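PDB 2P5V: transcriptional regulator, LRP/AsnC family from Neisseria meningitidis, which probably regulates transcription by binding specific DNA sequences through a winged helix-turn-helix domain, and carries a second domain of the Lrp/AsnC ligand-binding family. Local coordinates for residues 69-73 with 141-145; 94-98 with 125-130; 9-15 with 44-48; 84-88 with 109-113. One frame throughout, in Å; residues are numbered along the deposited sequence.

Interaction 3 closes first along the chain and lies alone, joining helices 10-21 and 38-50 of the winged helix-turn-helix region; its centre is about 37 Å from that of interaction 1 and about 35 Å from that of interaction 4. The other three belong to the C-terminal alpha/beta domain. Interaction 1 pairs strand 70-78 with strand 136-150, and interaction 4 lays helix 84-94 on strand 110-116, the neighbour of 70-78 in the same antiparallel sheet. Interaction 2, centred about 12 Å from interaction 4, joins the loop after helix 84-94 to helix 119-130. F88 touches W95 and L130, making 2 and 4 one continuous core, and this domain also meets neighbouring subunits.

Interaction 1 of 4, residues 69-73 with 141-145; sequences GLQAF and SSFVL
The backbone N of F73 gives the shortest direct bond between the strands, 2.8 Å to S142 O, and S142 N returns one to F73 O over 3.0 Å at 172°. This hydrogen-bonded antiparallel pair joins strands 70-78 and 136-150 of the four-stranded sheet in the Lrp/AsnC ligand-binding domain. Farther along, V144 N donates to Q71 O; A72 and F143, between these bonded sites, form a non-hydrogen-bonded pair. Their side chains share a face covered by helix 119-130, where F122 meets the F143 ring edge-to-face. The small CB of A72 suits its place beside that ring, 3.7 Å from F143 CE1, and L70 brings CD2 against F143 CD1. F73 and V144 serve the other face, which F102 of a second subunit packs upon. V144 has CG1 anti to its backbone N (chi1 -178°), which leaves CG2 to lie in the plane of the F73 ring, 3.8 Å from CE2, and against the aliphatic chain of Q71. At G69 and L70, both opposite F116, the strand opens with a classic beta bulge. A water beyond the last direct bond accepts from Q71 N and donates to V144 O at 2.7 Å.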
# COMPACT_ATOMS: atom_id res chain seq x y z
N GLY G 69 11.67 -27.83 2.95
CA GLY G 69 11.01 -27.15 4.05
C GLY G 69 10.43 -25.78 3.74
O GLY G 69 9.58 -25.31 4.47
N LEU G 70 10.89 -25.13 2.67
CA LEU G 70 10.51 -23.75 2.36
C LEU G 70 9.54 -23.72 1.17
O LEU G 70 9.93 -24.04 0.05
CB LEU G 70 11.75 -22.91 2.02
CG LEU G 70 11.98 -21.52 2.63
CD1 LEU G 70 12.72 -20.59 1.63
CD2 LEU G 70 10.70 -20.88 3.11
N GLN G 71 8.29 -23.34 1.42
CA GLN G 71 7.30 -23.13 0.38
C GLN G 71 7.02 -21.64 0.25
O GLN G 71 6.56 -21.01 1.20
CB GLN G 71 6.01 -23.88 0.69
CG GLN G 71 4.93 -23.67 -0.39
CD GLN G 71 3.76 -24.60 -0.23
OE1 GLN G 71 3.54 -25.20 0.83
NE2 GLN G 71 2.97 -24.71 -1.29
N ALA G 72 7.30 -21.10 -0.93
CA ALA G 72 7.20 -19.66 -1.19
C ALA G 72 6.06 -19.34 -2.15
O ALA G 72 5.83 -20.05 -3.13
CB ALA G 72 8.52 -19.14 -1.76
N PHE G 73 5.34 -18.26 -1.84
CA PHE G 73 4.46 -17.61 -2.80
C PHE G 73 5.14 -16.33 -3.25
O PHE G 73 5.36 -15.42 -2.45
CB PHE G 73 3.12 -17.31 -2.16
CG PHE G 73 2.27 -18.53 -1.97
CD1 PHE G 73 1.36 -18.90 -2.95
CD2 PHE G 73 2.40 -19.32 -0.85
CE1 PHE G 73 0.58 -20.03 -2.79
CE2 PHE G 73 1.62 -20.46 -0.69
CZ PHE G 73 0.71 -20.81 -1.65
N SER G 141 8.03 -11.82 -1.73
CA SER G 141 7.68 -13.18 -1.41
C SER G 141 7.18 -13.34 0.01
O SER G 141 7.61 -12.64 0.94
CB SER G 141 8.89 -14.09 -1.60
OG SER G 141 9.34 -14.01 -2.94
N SER G 142 6.25 -14.29 0.15
CA SER G 142 5.76 -14.76 1.44
C SER G 142 5.98 -16.25 1.50
O SER G 142 6.17 -16.91 0.48
CB SER G 142 4.29 -14.46 1.59
OG SER G 142 4.05 -13.06 1.54
N PHE G 143 5.94 -16.79 2.72
CA PHE G 143 6.28 -18.17 2.93
C PHE G 143 5.26 -18.83 3.84
O PHE G 143 4.67 -18.18 4.71
CB PHE G 143 7.69 -18.28 3.54
CG PHE G 143 8.75 -17.56 2.75
CD1 PHE G 143 9.42 -18.19 1.71
CD2 PHE G 143 9.06 -16.23 3.04
CE1 PHE G 143 10.39 -17.52 0.97
CE2 PHE G 143 10.00 -15.55 2.29
CZ PHE G 143 10.68 -16.20 1.26
N VAL G 144 5.07 -20.12 3.65
CA VAL G 144 4.06 -20.85 4.41
C VAL G 144 4.52 -21.08 5.85
O VAL G 144 5.57 -21.69 6.09
CB VAL G 144 3.74 -22.19 3.76
CG1 VAL G 144 2.62 -22.91 4.57
CG2 VAL G 144 3.34 -21.96 2.32
N LEU G 145 3.74 -20.55 6.79
CA LEU G 145 3.89 -20.86 8.20
C LEU G 145 3.19 -22.17 8.53
O LEU G 145 3.60 -22.91 9.41
CB LEU G 145 3.29 -19.76 9.07
CG LEU G 145 3.91 -18.37 8.97
CD1 LEU G 145 3.05 -17.38 9.71
CD2 LEU G 145 5.33 -18.37 9.53
O HOH W 1 7.33 -22.85 4.41

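Interaction 2 of 4, residues 94-98 with 125-130; sequences KWPEV and FVLDTL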
# COMPACT_ATOMS: atom_id res chain seq x y z
N LYS G 94 10.56 -23.56 -17.43
CA LYS G 94 11.80 -24.31 -17.27
C LYS G 94 12.33 -24.39 -15.82
O LYS G 94 13.24 -25.17 -15.56
CB LYS G 94 12.89 -23.70 -18.16
CG LYS G 94 12.55 -23.73 -19.64
CD LYS G 94 13.62 -23.02 -20.47
CE LYS G 94 13.26 -23.04 -21.96
NZ LYS G 94 14.15 -22.16 -22.77
N TRP G 95 11.78 -23.60 -14.90
CA TRP G 95 12.29 -23.57 -13.52
C TRP G 95 11.63 -24.65 -12.67
O TRP G 95 10.47 -24.49 -12.28
CB TRP G 95 12.07 -22.20 -12.87
CG TRP G 95 12.82 -21.09 -13.52
CD1 TRP G 95 13.98 -21.20 -14.22
CD2 TRP G 95 12.49 -19.70 -13.51
NE1 TRP G 95 14.38 -19.97 -14.66
CE2 TRP G 95 13.49 -19.03 -14.24
CE3 TRP G 95 11.43 -18.96 -12.96
CZ2 TRP G 95 13.47 -17.65 -14.43
CZ3 TRP G 95 11.41 -17.59 -13.16
CH2 TRP G 95 12.43 -16.95 -13.89
N PRO G 96 12.35 -25.74 -12.36
CA PRO G 96 11.64 -26.83 -11.68
C PRO G 96 11.15 -26.51 -10.26
O PRO G 96 10.21 -27.15 -9.77
CB PRO G 96 12.67 -27.97 -11.65
CG PRO G 96 13.77 -27.55 -12.57
CD PRO G 96 13.77 -26.07 -12.57
N GLU G 97 11.79 -25.54 -9.61
CA GLU G 97 11.36 -25.11 -8.27
C GLU G 97 10.02 -24.37 -8.28
O GLU G 97 9.34 -24.37 -7.27
CB GLU G 97 12.43 -24.26 -7.57
CG GLU G 97 13.06 -23.17 -8.42
CD GLU G 97 14.24 -23.66 -9.24
OE1 GLU G 97 15.32 -23.86 -8.67
OE2 GLU G 97 14.07 -23.82 -10.46
N VAL G 98 9.65 -23.77 -9.41
CA VAL G 98 8.32 -23.14 -9.55
C VAL G 98 7.32 -24.18 -10.07
O VAL G 98 7.43 -24.65 -11.19
CB VAL G 98 8.37 -21.90 -10.50
CG1 VAL G 98 7.00 -21.24 -10.64
CG2 VAL G 98 9.39 -20.91 -10.01
N PHE G 125 18.12 -18.65 -5.84
CA PHE G 125 17.13 -18.62 -6.92
C PHE G 125 16.70 -17.18 -7.23
O PHE G 125 16.86 -16.71 -8.35
CB PHE G 125 15.90 -19.45 -6.55
CG PHE G 125 14.79 -19.32 -7.53
CD1 PHE G 125 14.94 -19.80 -8.82
CD2 PHE G 125 13.60 -18.70 -7.19
CE1 PHE G 125 13.93 -19.68 -9.75
CE2 PHE G 125 12.57 -18.58 -8.11
CZ PHE G 125 12.74 -19.07 -9.39
N VAL G 126 16.18 -16.50 -6.22
CA VAL G 126 15.71 -15.12 -6.37
C VAL G 126 16.79 -14.18 -6.94
O VAL G 126 16.59 -13.55 -7.99
CB VAL G 126 15.20 -14.59 -5.01
CG1 VAL G 126 15.03 -13.09 -5.04
CG2 VAL G 126 13.89 -15.28 -4.65
N LEU G 127 17.94 -14.11 -6.27
CA LEU G 127 18.99 -13.16 -6.66
C LEU G 127 19.64 -13.48 -8.01
O LEU G 127 19.89 -12.58 -8.80
CB LEU G 127 20.08 -13.06 -5.58
CG LEU G 127 19.70 -12.46 -4.22
CD1 LEU G 127 20.96 -12.05 -3.44
CD2 LEU G 127 18.76 -11.26 -4.35
N ASP G 128 19.91 -14.77 -8.26
CA ASP G 128 20.64 -15.18 -9.46
C ASP G 128 19.73 -15.54 -10.64
O ASP G 128 20.15 -15.39 -11.78
CB ASP G 128 21.57 -16.36 -9.16
CG ASP G 128 22.38 -16.17 -7.89
OD1 ASP G 128 22.53 -15.01 -7.44
OD2 ASP G 128 22.86 -17.18 -7.34
N THR G 129 18.51 -16.01 -10.38
CA THR G 129 17.64 -16.46 -11.48
C THR G 129 16.48 -15.51 -11.73
O THR G 129 16.35 -14.95 -12.81
CB THR G 129 17.10 -17.89 -11.24
OG1 THR G 129 18.20 -18.79 -11.17
CG2 THR G 129 16.19 -18.34 -12.38
N LEU G 130 15.63 -15.33 -10.73
CA LEU G 130 14.41 -14.55 -10.91
C LEU G 130 14.69 -13.08 -11.26
O LEU G 130 14.24 -12.60 -12.29
CB LEU G 130 13.57 -14.62 -9.65
CG LEU G 130 12.18 -13.99 -9.73
CD1 LEU G 130 11.40 -14.55 -10.92
CD2 LEU G 130 11.46 -14.25 -8.43
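W95 and E97 face F125 and T129 across a junction between a loop and a helix. Residues 95-98 make a type I beta turn, closed by V98 N to W95 O, that leads from helix 84-94 into strand 98-104. Opposite it, residues 125-130 end helix 119-130 with a wider pi-type turn: F125 O accepts from both T129 N and L130 N, which approach from opposite faces of the carbonyl plane. No hydrogen bond joins the two segments, so side chains carry the contact. F125 turns its edge to the face of the W95 six-membered ring in a T-shaped stack, centroids 5.5 Å apart and planes at 86°. The broad indole suits this place because it has room for a second neighbour: on the same side of its plane, near the NE1 rim, lies T129 CG2, 3.3 Å from W95 NE1. T129 CG2 is anti to its backbone N while OG1 stands beside that N (chi1 -61°), which turns the methyl to the indole. L130 adds CD1 at 3.8 Å from W95 CZ3. In this alpha/beta domain of the Lrp/AsnC family, helix 119-130 packs on the antiparallel sheet, F125 meeting F116 of strand 110-116, and the turn leads into the outermost strand on one side. E97 uses its aliphatic part: CG sits 4.0 Å from the F125 centroid, a CH-pi contact over the ring face. The chain bends at chi2, bringing the carboxylate over the ring, and the two planes are nearly parallel, 10° apart. V98, branched and apolar, brings CG2 to within 3.9 Å of F125 CZ.

Interaction 3 of 4, residues 9-15 with 44-48; sequences DKTDIKI and RLKQL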
# COMPACT_ATOMS: atom_id res chain seq x y z
N ASP G 9 -22.89 -38.01 -16.20
CA ASP G 9 -23.99 -38.37 -15.31
C ASP G 9 -23.42 -38.71 -13.94
O ASP G 9 -22.20 -38.64 -13.74
CB ASP G 9 -24.77 -39.56 -15.88
CG ASP G 9 -23.90 -40.78 -16.13
OD1 ASP G 9 -23.04 -41.10 -15.27
OD2 ASP G 9 -24.06 -41.41 -17.19
N LYS G 10 -24.29 -39.09 -13.01
CA LYS G 10 -23.92 -39.33 -11.61
C LYS G 10 -22.81 -40.37 -11.41
O LYS G 10 -22.03 -40.26 -10.45
CB LYS G 10 -25.16 -39.72 -10.79
CG LYS G 10 -24.91 -39.79 -9.29
CD LYS G 10 -26.21 -39.85 -8.49
CE LYS G 10 -26.96 -41.16 -8.69
NZ LYS G 10 -28.17 -41.25 -7.83
N THR G 11 -22.73 -41.36 -12.29
CA THR G 11 -21.71 -42.41 -12.14
C THR G 11 -20.36 -41.99 -12.75
O THR G 11 -19.31 -42.44 -12.29
CB THR G 11 -22.18 -43.80 -12.69
OG1 THR G 11 -21.83 -43.93 -14.07
CG2 THR G 11 -23.68 -43.99 -12.50
N ASP G 12 -20.40 -41.12 -13.76
CA ASP G 12 -19.18 -40.50 -14.28
C ASP G 12 -18.57 -39.54 -13.25
O ASP G 12 -17.34 -39.45 -13.12
CB ASP G 12 -19.47 -39.75 -15.59
CG ASP G 12 -19.79 -40.69 -16.74
OD1 ASP G 12 -18.94 -41.55 -17.07
OD2 ASP G 12 -20.89 -40.57 -17.33
N ILE G 13 -19.43 -38.84 -12.50
CA ILE G 13 -18.96 -38.03 -11.37
C ILE G 13 -18.24 -38.91 -10.35
O ILE G 13 -17.11 -38.61 -9.96
CB ILE G 13 -20.12 -37.28 -10.65
CG1 ILE G 13 -20.81 -36.28 -11.58
CG2 ILE G 13 -19.61 -36.56 -9.40
CD1 ILE G 13 -19.88 -35.23 -12.17
N LYS G 14 -18.90 -39.98 -9.94
CA LYS G 14 -18.36 -40.93 -8.97
C LYS G 14 -16.96 -41.43 -9.36
O LYS G 14 -16.07 -41.49 -8.52
CB LYS G 14 -19.31 -42.13 -8.81
CG LYS G 14 -18.87 -43.17 -7.78
CD LYS G 14 -18.91 -42.62 -6.36
CE LYS G 14 -18.81 -43.74 -5.33
NZ LYS G 14 -19.40 -43.35 -4.02
N ILE G 15 -16.80 -41.79 -10.63
CA ILE G 15 -15.50 -42.24 -11.17
C ILE G 15 -14.41 -41.18 -11.03
O ILE G 15 -13.27 -41.49 -10.69
CB ILE G 15 -15.62 -42.65 -12.66
CG1 ILE G 15 -16.34 -43.99 -12.79
CG2 ILE G 15 -14.25 -42.74 -13.30
CD1 ILE G 15 -16.62 -44.40 -14.23
N ARG G 44 -16.25 -45.82 -20.07
CA ARG G 44 -16.60 -44.52 -19.51
C ARG G 44 -15.36 -43.71 -19.16
O ARG G 44 -15.30 -42.52 -19.46
CB ARG G 44 -17.46 -44.69 -18.26
CG ARG G 44 -18.79 -45.36 -18.49
CD ARG G 44 -19.48 -45.70 -17.18
NE ARG G 44 -20.45 -44.69 -16.80
CZ ARG G 44 -21.69 -44.61 -17.28
NH1 ARG G 44 -22.14 -45.48 -18.17
NH2 ARG G 44 -22.49 -43.64 -16.87
N LEU G 45 -14.38 -44.35 -18.53
CA LEU G 45 -13.12 -43.69 -18.20
C LEU G 45 -12.38 -43.20 -19.46
O LEU G 45 -11.85 -42.08 -19.48
CB LEU G 45 -12.21 -44.65 -17.42
CG LEU G 45 -10.86 -44.10 -16.98
CD1 LEU G 45 -11.05 -42.81 -16.19
CD2 LEU G 45 -10.11 -45.14 -16.16
N LYS G 46 -12.36 -44.04 -20.48
CA LYS G 46 -11.76 -43.69 -21.78
C LYS G 46 -12.36 -42.40 -22.35
O LYS G 46 -11.64 -41.55 -22.86
CB LYS G 46 -11.98 -44.82 -22.78
CG LYS G 46 -10.92 -44.89 -23.88
CD LYS G 46 -9.74 -45.77 -23.48
CE LYS G 46 -10.10 -47.25 -23.57
NZ LYS G 46 -8.89 -48.12 -23.54
N GLN G 47 -13.69 -42.28 -22.27
CA GLN G 47 -14.39 -41.07 -22.73
C GLN G 47 -13.93 -39.84 -21.94
O GLN G 47 -13.72 -38.77 -22.51
CB GLN G 47 -15.91 -41.24 -22.58
CG GLN G 47 -16.53 -42.27 -23.55
CD GLN G 47 -17.89 -42.82 -23.09
OE1 GLN G 47 -18.38 -42.48 -22.01
NE2 GLN G 47 -18.49 -43.67 -23.91
N LEU G 48 -13.77 -40.02 -20.64
CA LEU G 48 -13.31 -38.94 -19.75
C LEU G 48 -11.89 -38.47 -20.08
O LEU G 48 -11.62 -37.27 -20.03
CB LEU G 48 -13.38 -39.39 -18.29
CG LEU G 48 -14.78 -39.63 -17.74
CD1 LEU G 48 -14.73 -40.30 -16.38
CD2 LEU G 48 -15.53 -38.31 -17.66
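D9 and R44 make the principal ionic contact, D9 OD2 lying 2.7 Å from R44 NH2 at the edge of the guanidinium, with carboxylate and guanidinium planes 26° apart. It ties the N-terminus of helix 10-21 to helix 38-50, probably the recognition helix of the winged helix-turn-helix domain, the two short segments running at 75°. D12 supplies a second salt bridge, OD2 to R44 NH2 at 3.5 Å, but of another kind: its oxygen is well out of the guanidinium plane and no N-H points at it, leaving only the attraction of charges. An arginine suits this site because its chain, bent at chi3 (97°), can lie across the helix start and bring NH2 up to both acids. T11 OG1 is close as well, 2.9 Å from R44 NH2.

Hydrogen bonds prepare the acids for that role. D9 is the N-cap, and its OD1 accepts from D12 N at 3.0 Å and more weakly from T11 N. In return D9 N points, weakly, at D12 OD2, completing a capping box. OD1 thus caps the helix, while OD2 makes the closer approach to R44 NH2, and the helix N-terminus would probably stabilise the negative charge of D9.

Apolar packing continues one turn further on, where L16 and L19 of helix 10-21 also bear on L48 and L45. I15 is branched, so it can serve several neighbours: CD1 meets the aliphatic R44 CB, while CG2 touches L45 CD1 and lies 4.0 Å from L48 CD1.

Interaction 4 of 4, residues 84-88 with 109-113; sequences AREDF and DYLLQ. With CA (calcium ion), chain B.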
# COMPACT_ATOMS: atom_id res chain seq x y z
N ALA G 84 8.19 -9.15 -22.78
CA ALA G 84 8.53 -9.45 -21.39
C ALA G 84 7.66 -10.59 -20.84
O ALA G 84 8.17 -11.51 -20.20
CB ALA G 84 8.38 -8.20 -20.52
N ARG G 85 6.35 -10.53 -21.08
CA ARG G 85 5.44 -11.55 -20.55
C ARG G 85 5.71 -12.94 -21.14
O ARG G 85 5.83 -13.93 -20.41
CB ARG G 85 3.98 -11.15 -20.77
CG ARG G 85 3.55 -9.98 -19.91
CD ARG G 85 2.07 -9.68 -20.01
NE ARG G 85 1.66 -8.88 -18.86
CZ ARG G 85 0.98 -9.33 -17.80
NH1 ARG G 85 0.59 -10.60 -17.73
NH2 ARG G 85 0.69 -8.49 -16.82
N GLU G 86 5.85 -12.97 -22.45
CA GLU G 86 6.16 -14.19 -23.18
C GLU G 86 7.48 -14.82 -22.73
O GLU G 86 7.53 -16.01 -22.45
CB GLU G 86 6.20 -13.88 -24.68
CG GLU G 86 6.20 -15.09 -25.58
CD GLU G 86 6.13 -14.71 -27.05
OE1 GLU G 86 5.51 -13.67 -27.38
OE2 GLU G 86 6.70 -15.45 -27.87
N ASP G 87 8.53 -14.01 -22.66
CA ASP G 87 9.86 -14.49 -22.25
C ASP G 87 9.89 -15.01 -20.82
O ASP G 87 10.64 -15.94 -20.51
CB ASP G 87 10.90 -13.36 -22.37
CG ASP G 87 11.20 -12.99 -23.81
OD1 ASP G 87 10.87 -13.77 -24.73
OD2 ASP G 87 11.77 -11.90 -24.01
N PHE G 88 9.10 -14.39 -19.96
CA PHE G 88 9.05 -14.76 -18.55
C PHE G 88 8.30 -16.08 -18.38
O PHE G 88 8.75 -16.97 -17.65
CB PHE G 88 8.39 -13.66 -17.71
CG PHE G 88 8.22 -14.03 -16.27
CD1 PHE G 88 9.33 -14.15 -15.43
CD2 PHE G 88 6.96 -14.30 -15.74
CE1 PHE G 88 9.19 -14.51 -14.10
CE2 PHE G 88 6.81 -14.67 -14.41
CZ PHE G 88 7.93 -14.77 -13.59
N ASP G 109 1.18 -9.00 -10.87
CA ASP G 109 1.10 -9.43 -12.28
C ASP G 109 1.12 -10.95 -12.42
O ASP G 109 0.31 -11.53 -13.15
CB ASP G 109 2.26 -8.84 -13.10
CG ASP G 109 2.31 -7.33 -13.03
OD1 ASP G 109 1.34 -6.74 -12.54
OD2 ASP G 109 3.32 -6.74 -13.45
N TYR G 110 2.09 -11.58 -11.75
CA TYR G 110 2.22 -13.03 -11.72
C TYR G 110 2.39 -13.53 -10.29
O TYR G 110 3.18 -12.97 -9.52
CB TYR G 110 3.41 -13.49 -12.55
CG TYR G 110 3.27 -13.20 -14.02
CD1 TYR G 110 2.61 -14.09 -14.86
CD2 TYR G 110 3.80 -12.04 -14.58
CE1 TYR G 110 2.47 -13.84 -16.20
CE2 TYR G 110 3.67 -11.79 -15.92
CZ TYR G 110 3.01 -12.69 -16.73
OH TYR G 110 2.90 -12.43 -18.08
N LEU G 111 1.63 -14.56 -9.93
CA LEU G 111 1.84 -15.25 -8.66
C LEU G 111 2.45 -16.63 -8.88
O LEU G 111 1.89 -17.45 -9.59
CB LEU G 111 0.54 -15.41 -7.90
CG LEU G 111 0.75 -16.01 -6.50
CD1 LEU G 111 1.61 -15.08 -5.56
CD2 LEU G 111 -0.59 -16.35 -5.88
N LEU G 112 3.60 -16.86 -8.24
CA LEU G 112 4.36 -18.08 -8.37
C LEU G 112 4.34 -18.85 -7.06
O LEU G 112 4.36 -18.26 -5.98
CB LEU G 112 5.80 -17.78 -8.76
CG LEU G 112 6.07 -17.31 -10.20
CD1 LEU G 112 5.32 -16.04 -10.54
CD2 LEU G 112 7.57 -17.10 -10.39
N GLN G 113 4.29 -20.17 -7.14
CA GLN G 113 4.35 -21.03 -5.96
C GLN G 113 5.55 -21.95 -6.17
O GLN G 113 5.67 -22.61 -7.20
CB GLN G 113 3.03 -21.80 -5.80
CG GLN G 113 2.81 -22.42 -4.41
CD GLN G 113 1.43 -23.08 -4.22
OE1 GLN G 113 0.45 -22.74 -4.90
NE2 GLN G 113 1.35 -24.02 -3.29
CA CA B . 0.78 -4.83 -11.24
O HOH W 2 -0.84 -10.27 -15.03
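F88 and Y110 meet edge-to-face, the F88 edge directed at the Y110 ring with planes at 54° and centroids 5.2 Å apart. The pair packs helix 84-94 on strand 110-116, part of the helix-on-sheet packing of the alpha/beta domain of the Lrp/AsnC family, with the two short segments running nearly parallel. F88 has CG anti to the backbone N (chi1 176°), which sends the ring from the helix down to the sheet; CD2 stands 4.0 Å above the centre of the Y110 ring. Two large aromatics suit this layer because they bridge a wide gap, the segment axes being 12.5 Å apart. In the plane of the F88 ring, at its edge, L112 CD2 comes within 4.0 Å of CZ, a compact branched neighbour two residues on from Y110 and so on the same face of the strand.

R85 crosses the hydroxyl end of the tyrosine at a slant. Its extended chain lets CG pass 3.1 Å from Y110 OH, and its guanidinium, tilted 39° to the tyrosine ring, has Y110 CE2 over one face. A water near the guanidinium plane accepts from R85 NH2 and donates to D109 O, linking the helix to the start of the strand.

D109 belongs to the calcium site. Its carboxylate is divided: OD2 accepts a hydrogen bond from the backbone N of I78, which holds the group in position, while OD1 faces the metal. E107 O of the same chain and D138 OD2 of a neighbouring subunit also bind the calcium ion, which lies 2.4 Å from D109 OD1.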